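Local coordinates for putative isocitrate dehydrogenase, NAD-dependent (Methylococcus capsulatus, PDB 6LKY), which probably catalyses the NAD-dependent oxidative decarboxylation of isocitrate to 2-oxoglutarate, with magnesium as the likely metal cofactor, at residues I16-T27 against P277-L288. The protein carries 1 engineered substitution. Sequence-based numbering, arbitrary orientation.
Sequences IVDAAVKVIEAT and PTAMIMAGAMML
Two helices packed side by side in the large domain of the isocitrate/isopropylmalate dehydrogenase fold, 16-26 and 278-288, meet most closely where Ala20 faces Ile281, with CA atoms 4.6 Å apart. Their axes approach to 8.3 Å and cross at -43°, a closeness that small residues permit. Ala20 is one: its CB rests 3.8 Å from Met280 CG, while Ile281 CG1 lies against its CA. Gly284 is another, for Ile24 CD1 sits 4.0 Å from Gly284 CA, where a beta carbon would collide with that methyl. Both helices cover one face of the large mixed sheet, strand 63-66 lying beneath them with Phe65 touching Ala20, Met280 and Met287. Near the start of the contact, Met280 CB and CG run across Ile16 at about a right angle, and chi1 with the bend at chi2 (71°) carries SD to 3.9 Å from Val17 CG2; a flexible, unbranched thioether suits this winding path. With chi1 at 66°, Ile16 sets CG1 over Met280 CB and turns CG2 to Pro277 CA, so each branch has a partner. With an alanine here, CG1, CG2 and CD1 are gone, which would probably open a gap beside Met280 CB and Pro277 CA and let the thioether shift. The Ile16 side chain also lies about 5 Å from a bound NAD. Ala19 is small enough for its CB to meet Pro277 CB at 3.8 Å. Further along, the Val23 and Ile281 side chains cross at about a right angle, CG1 of Val23 touching CG2 of Ile281, and Ile24 divides its methyls between Met287 CE and Leu288 CD2. Thr27 turns OG1 back to Ile24 O, 2.5 Å away and in the carbonyl plane.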
ATOM      1  N   ILE A  16      -7.570  25.007  -8.203  1.00 30.29           N
ATOM      2  CA  ILE A  16      -6.312  24.523  -8.764  1.00 35.75           C
ATOM      3  C   ILE A  16      -6.395  24.430 -10.285  1.00 28.80           C
ATOM      4  O   ILE A  16      -5.448  24.796 -10.991  1.00 32.78           O
ATOM      5  CB  ILE A  16      -5.918  23.185  -8.112  1.00 35.94           C
ATOM      6  CG1 ILE A  16      -6.913  22.078  -8.486  1.00 31.91           C
ATOM      7  CG2 ILE A  16      -5.822  23.360  -6.604  1.00 30.19           C
ATOM      8  CD1 ILE A  16      -6.548  20.722  -7.943  1.00 29.16           C
ATOM      9  N   VAL A  17      -7.547  24.018 -10.819  1.00 30.71           N
ATOM     10  CA  VAL A  17      -7.700  23.982 -12.271  1.00 32.79           C
ATOM     11  C   VAL A  17      -7.588  25.398 -12.818  1.00 38.42           C
ATOM     12  O   VAL A  17      -6.916  25.643 -13.832  1.00 36.49           O
ATOM     13  CB  VAL A  17      -9.038  23.318 -12.659  1.00 34.75           C
ATOM     14  CG1 VAL A  17      -9.385  23.584 -14.126  1.00 31.50           C
ATOM     15  CG2 VAL A  17      -9.010  21.808 -12.368  1.00 27.80           C
ATOM     16  N   ASP A  18      -8.185  26.360 -12.108  1.00 33.68           N
ATOM     17  CA  ASP A  18      -8.032  27.748 -12.508  1.00 40.77           C
ATOM     18  C   ASP A  18      -6.555  28.098 -12.580  1.00 42.31           C
ATOM     19  O   ASP A  18      -6.054  28.524 -13.634  1.00 43.25           O
ATOM     20  CB  ASP A  18      -8.782  28.666 -11.539  1.00 36.70           C
ATOM     21  CG  ASP A  18      -8.843  30.100 -12.029  1.00 54.49           C
ATOM     22  OD1 ASP A  18      -9.493  30.353 -13.067  1.00 53.10           O
ATOM     23  OD2 ASP A  18      -8.225  30.970 -11.383  1.00 55.81           O
ATOM     24  N   ALA A  19      -5.821  27.794 -11.504  1.00 33.59           N
ATOM     25  CA  ALA A  19      -4.390  28.054 -11.487  1.00 36.84           C
ATOM     26  C   ALA A  19      -3.729  27.427 -12.701  1.00 38.91           C
ATOM     27  O   ALA A  19      -3.015  28.101 -13.456  1.00 39.55           O
ATOM     28  CB  ALA A  19      -3.773  27.534 -10.185  1.00 33.46           C
ATOM     29  N   ALA A  20      -4.043  26.156 -12.969  1.00 31.81           N
ATOM     30  CA  ALA A  20      -3.324  25.475 -14.033  1.00 34.66           C
ATOM     31  C   ALA A  20      -3.613  26.135 -15.368  1.00 34.49           C
ATOM     32  O   ALA A  20      -2.694  26.368 -16.163  1.00 39.49           O
ATOM     33  CB  ALA A  20      -3.687  23.993 -14.065  1.00 30.97           C
ATOM     34  N   VAL A  21      -4.870  26.529 -15.592  1.00 35.95           N
ATOM     35  CA  VAL A  21      -5.217  27.152 -16.864  1.00 36.06           C
ATOM     36  C   VAL A  21      -4.362  28.392 -17.080  1.00 41.75           C
ATOM     37  O   VAL A  21      -3.728  28.551 -18.135  1.00 34.34           O
ATOM     38  CB  VAL A  21      -6.725  27.474 -16.907  1.00 43.16           C
ATOM     39  CG1 VAL A  21      -7.028  28.547 -17.945  1.00 41.32           C
ATOM     40  CG2 VAL A  21      -7.531  26.200 -17.204  1.00 43.77           C
ATOM     41  N   LYS A  22      -4.217  29.214 -16.030  1.00 35.00           N
ATOM     42  CA  LYS A  22      -3.431  30.434 -16.178  1.00 37.32           C
ATOM     43  C   LYS A  22      -2.008  30.096 -16.587  1.00 47.80           C
ATOM     44  O   LYS A  22      -1.480  30.650 -17.566  1.00 49.58           O
ATOM     45  CB  LYS A  22      -3.456  31.238 -14.877  1.00 34.47           C
ATOM     46  CG  LYS A  22      -4.791  31.933 -14.588  1.00 46.28           C
ATOM     47  CD  LYS A  22      -4.639  32.940 -13.448  1.00 51.44           C
ATOM     48  CE  LYS A  22      -5.828  32.929 -12.485  1.00 61.26           C
ATOM     49  NZ  LYS A  22      -7.072  33.513 -13.063  1.00 59.07           N
ATOM     50  N   VAL A  23      -1.419  29.095 -15.926  1.00 43.50           N
ATOM     51  CA  VAL A  23      -0.039  28.731 -16.224  1.00 45.70           C
ATOM     52  C   VAL A  23       0.072  28.252 -17.659  1.00 42.74           C
ATOM     53  O   VAL A  23       0.980  28.660 -18.397  1.00 43.71           O
ATOM     54  CB  VAL A  23       0.459  27.671 -15.226  1.00 43.27           C
ATOM     55  CG1 VAL A  23       1.717  27.000 -15.739  1.00 38.15           C
ATOM     56  CG2 VAL A  23       0.703  28.313 -13.862  1.00 38.84           C
ATOM     57  N   ILE A  24      -0.893  27.443 -18.103  1.00 39.48           N
ATOM     58  CA  ILE A  24      -0.839  26.971 -19.481  1.00 48.20           C
ATOM     59  C   ILE A  24      -0.895  28.160 -20.431  1.00 49.29           C
ATOM     60  O   ILE A  24      -0.079  28.281 -21.356  1.00 44.53           O
ATOM     61  CB  ILE A  24      -1.967  25.958 -19.752  1.00 44.58           C
ATOM     62  CG1 ILE A  24      -1.672  24.628 -19.034  1.00 40.76           C
ATOM     63  CG2 ILE A  24      -2.148  25.736 -21.251  1.00 35.63           C
ATOM     64  CD1 ILE A  24      -2.891  23.718 -18.897  1.00 38.60           C
ATOM     65  N   GLU A  25      -1.798  29.106 -20.164  1.00 44.80           N
ATOM     66  CA  GLU A  25      -1.921  30.221 -21.087  1.00 48.72           C
ATOM     67  C   GLU A  25      -0.685  31.100 -21.030  1.00 51.13           C
ATOM     68  O   GLU A  25      -0.323  31.711 -22.041  1.00 49.03           O
ATOM     69  CB  GLU A  25      -3.205  31.001 -20.810  1.00 50.18           C
ATOM     70  CG  GLU A  25      -4.401  30.386 -21.553  1.00 61.20           C
ATOM     71  CD  GLU A  25      -5.747  30.784 -20.975  1.00 68.18           C
ATOM     72  OE1 GLU A  25      -5.765  31.548 -19.985  1.00 76.78           O
ATOM     73  OE2 GLU A  25      -6.784  30.319 -21.505  1.00 57.35           O
ATOM     74  N   ALA A  26       0.006  31.126 -19.883  1.00 41.63           N
ATOM     75  CA  ALA A  26       1.221  31.924 -19.804  1.00 41.24           C
ATOM     76  C   ALA A  26       2.298  31.423 -20.757  1.00 47.54           C
ATOM     77  O   ALA A  26       3.188  32.196 -21.116  1.00 51.84           O
ATOM     78  CB  ALA A  26       1.752  31.957 -18.374  1.00 38.05           C
ATOM     79  N   THR A  27       2.233  30.156 -21.184  1.00 55.87           N
ATOM     80  CA  THR A  27       3.252  29.627 -22.088  1.00 48.43           C
ATOM     81  C   THR A  27       3.059  30.086 -23.525  1.00 50.96           C
ATOM     82  O   THR A  27       3.974  29.923 -24.338  1.00 51.85           O
ATOM     83  CB  THR A  27       3.251  28.096 -22.083  1.00 46.20           C
ATOM     84  OG1 THR A  27       2.017  27.633 -22.645  1.00 42.40           O
ATOM     85  CG2 THR A  27       3.410  27.548 -20.677  1.00 37.94           C
ATOM     86  N   PRO A 277      -1.342  23.966  -5.949  1.00 30.98           N
ATOM     87  CA  PRO A 277      -1.754  23.767  -7.341  1.00 30.20           C
ATOM     88  C   PRO A 277      -0.729  23.038  -8.188  1.00 25.72           C
ATOM     89  O   PRO A 277      -0.980  22.822  -9.379  1.00 31.30           O
ATOM     90  CB  PRO A 277      -1.944  25.211  -7.835  1.00 34.59           C
ATOM     91  CG  PRO A 277      -0.917  25.993  -7.059  1.00 32.52           C
ATOM     92  CD  PRO A 277      -0.790  25.315  -5.714  1.00 31.84           C
ATOM     93  N   THR A 278       0.394  22.650  -7.585  1.00 28.43           N
ATOM     94  CA  THR A 278       1.492  22.048  -8.332  1.00 29.82           C
ATOM     95  C   THR A 278       1.039  20.820  -9.106  1.00 31.09           C
ATOM     96  O   THR A 278       1.371  20.666 -10.285  1.00 32.59           O
ATOM     97  CB  THR A 278       2.618  21.678  -7.373  1.00 40.24           C
ATOM     98  OG1 THR A 278       3.033  22.849  -6.660  1.00 33.97           O
ATOM     99  CG2 THR A 278       3.794  21.054  -8.126  1.00 31.75           C
ATOM    100  N   ALA A 279       0.298  19.920  -8.449  1.00 29.58           N
ATOM    101  CA  ALA A 279      -0.124  18.685  -9.109  1.00 30.85           C
ATOM    102  C   ALA A 279      -0.938  18.982 -10.364  1.00 27.75           C
ATOM    103  O   ALA A 279      -0.688  18.408 -11.432  1.00 27.79           O
ATOM    104  CB  ALA A 279      -0.924  17.815  -8.138  1.00 23.80           C
ATOM    105  N   MET A 280      -1.905  19.900 -10.260  1.00 29.34           N
ATOM    106  CA  MET A 280      -2.709  20.246 -11.431  1.00 27.25           C
ATOM    107  C   MET A 280      -1.860  20.902 -12.513  1.00 29.27           C
ATOM    108  O   MET A 280      -2.041  20.633 -13.710  1.00 29.38           O
ATOM    109  CB  MET A 280      -3.859  21.168 -11.028  1.00 27.60           C
ATOM    110  CG  MET A 280      -5.014  21.123 -12.018  1.00 26.26           C
ATOM    111  SD  MET A 280      -5.899  19.542 -11.913  1.00 30.78           S
ATOM    112  CE  MET A 280      -5.987  19.068 -13.646  1.00 23.93           C
ATOM    113  N   ILE A 281      -0.905  21.742 -12.109  1.00 32.20           N
ATOM    114  CA  ILE A 281      -0.034  22.396 -13.079  1.00 37.59           C
ATOM    115  C   ILE A 281       0.847  21.370 -13.796  1.00 30.61           C
ATOM    116  O   ILE A 281       1.009  21.427 -15.020  1.00 29.55           O
ATOM    117  CB  ILE A 281       0.770  23.504 -12.368  1.00 35.82           C
ATOM    118  CG1 ILE A 281      -0.174  24.658 -12.005  1.00 29.00           C
ATOM    119  CG2 ILE A 281       1.862  24.040 -13.247  1.00 33.94           C
ATOM    120  CD1 ILE A 281       0.230  25.441 -10.766  1.00 30.78           C
ATOM    121  N   MET A 282       1.376  20.382 -13.058  1.00 32.32           N
ATOM    122  CA  MET A 282       2.164  19.306 -13.666  1.00 25.87           C
ATOM    123  C   MET A 282       1.307  18.442 -14.580  1.00 31.80           C
ATOM    124  O   MET A 282       1.787  17.965 -15.618  1.00 33.60           O
ATOM    125  CB  MET A 282       2.820  18.438 -12.589  1.00 31.31           C
ATOM    126  CG  MET A 282       3.924  19.113 -11.769  1.00 31.67           C
ATOM    127  SD  MET A 282       5.294  19.757 -12.782  1.00 41.98           S
ATOM    128  CE  MET A 282       6.094  18.211 -13.246  1.00 45.95           C
ATOM    129  N   ALA A 283       0.037  18.230 -14.219  1.00 29.96           N
ATOM    130  CA  ALA A 283      -0.871  17.552 -15.140  1.00 28.05           C
ATOM    131  C   ALA A 283      -0.986  18.331 -16.442  1.00 30.99           C
ATOM    132  O   ALA A 283      -0.987  17.744 -17.533  1.00 30.06           O
ATOM    133  CB  ALA A 283      -2.253  17.361 -14.496  1.00 18.60           C
ATOM    134  N   GLY A 284      -1.077  19.659 -16.338  1.00 32.93           N
ATOM    135  CA  GLY A 284      -1.036  20.495 -17.528  1.00 35.55           C
ATOM    136  C   GLY A 284       0.235  20.305 -18.338  1.00 35.51           C
ATOM    137  O   GLY A 284       0.196  20.249 -19.565  1.00 31.96           O
ATOM    138  N   ALA A 285       1.382  20.247 -17.663  1.00 30.03           N
ATOM    139  CA  ALA A 285       2.635  19.984 -18.377  1.00 38.01           C
ATOM    140  C   ALA A 285       2.564  18.667 -19.147  1.00 39.93           C
ATOM    141  O   ALA A 285       2.927  18.601 -20.332  1.00 43.64           O
ATOM    142  CB  ALA A 285       3.821  19.978 -17.407  1.00 31.52           C
ATOM    143  N   MET A 286       2.101  17.599 -18.482  1.00 32.95           N
ATOM    144  CA  MET A 286       2.012  16.297 -19.146  1.00 33.60           C
ATOM    145  C   MET A 286       1.076  16.370 -20.343  1.00 33.41           C
ATOM    146  O   MET A 286       1.358  15.797 -21.406  1.00 32.70           O
ATOM    147  CB  MET A 286       1.518  15.225 -18.168  1.00 29.52           C
ATOM    148  CG  MET A 286       2.437  14.909 -17.002  1.00 34.52           C
ATOM    149  SD  MET A 286       1.843  13.477 -16.051  1.00 34.61           S
ATOM    150  CE  MET A 286       2.311  12.150 -17.162  1.00 30.17           C
ATOM    151  N   MET A 287      -0.045  17.084 -20.184  1.00 26.73           N
ATOM    152  CA  MET A 287      -0.983  17.262 -21.283  1.00 30.03           C
ATOM    153  C   MET A 287      -0.325  18.003 -22.447  1.00 38.54           C
ATOM    154  O   MET A 287      -0.452  17.596 -23.609  1.00 35.78           O
ATOM    155  CB  MET A 287      -2.216  18.020 -20.791  1.00 27.43           C
ATOM    156  CG  MET A 287      -3.311  18.183 -21.836  1.00 30.39           C
ATOM    157  SD  MET A 287      -4.841  18.873 -21.165  1.00 34.96           S
ATOM    158  CE  MET A 287      -4.302  20.519 -20.681  1.00 28.85           C
ATOM    159  N   LEU A 288       0.397  19.091 -22.151  1.00 33.84           N
ATOM    160  CA  LEU A 288       1.047  19.854 -23.217  1.00 47.91           C
ATOM    161  C   LEU A 288       2.038  18.989 -23.978  1.00 44.83           C
ATOM    162  O   LEU A 288       2.055  18.993 -25.214  1.00 47.35           O
ATOM    163  CB  LEU A 288       1.751  21.098 -22.657  1.00 39.94           C
ATOM    164  CG  LEU A 288       0.848  22.225 -22.136  1.00 43.56           C
ATOM    165  CD1 LEU A 288       1.594  23.550 -22.031  1.00 39.66           C
ATOM    166  CD2 LEU A 288      -0.391  22.370 -22.993  1.00 41.36           C
TER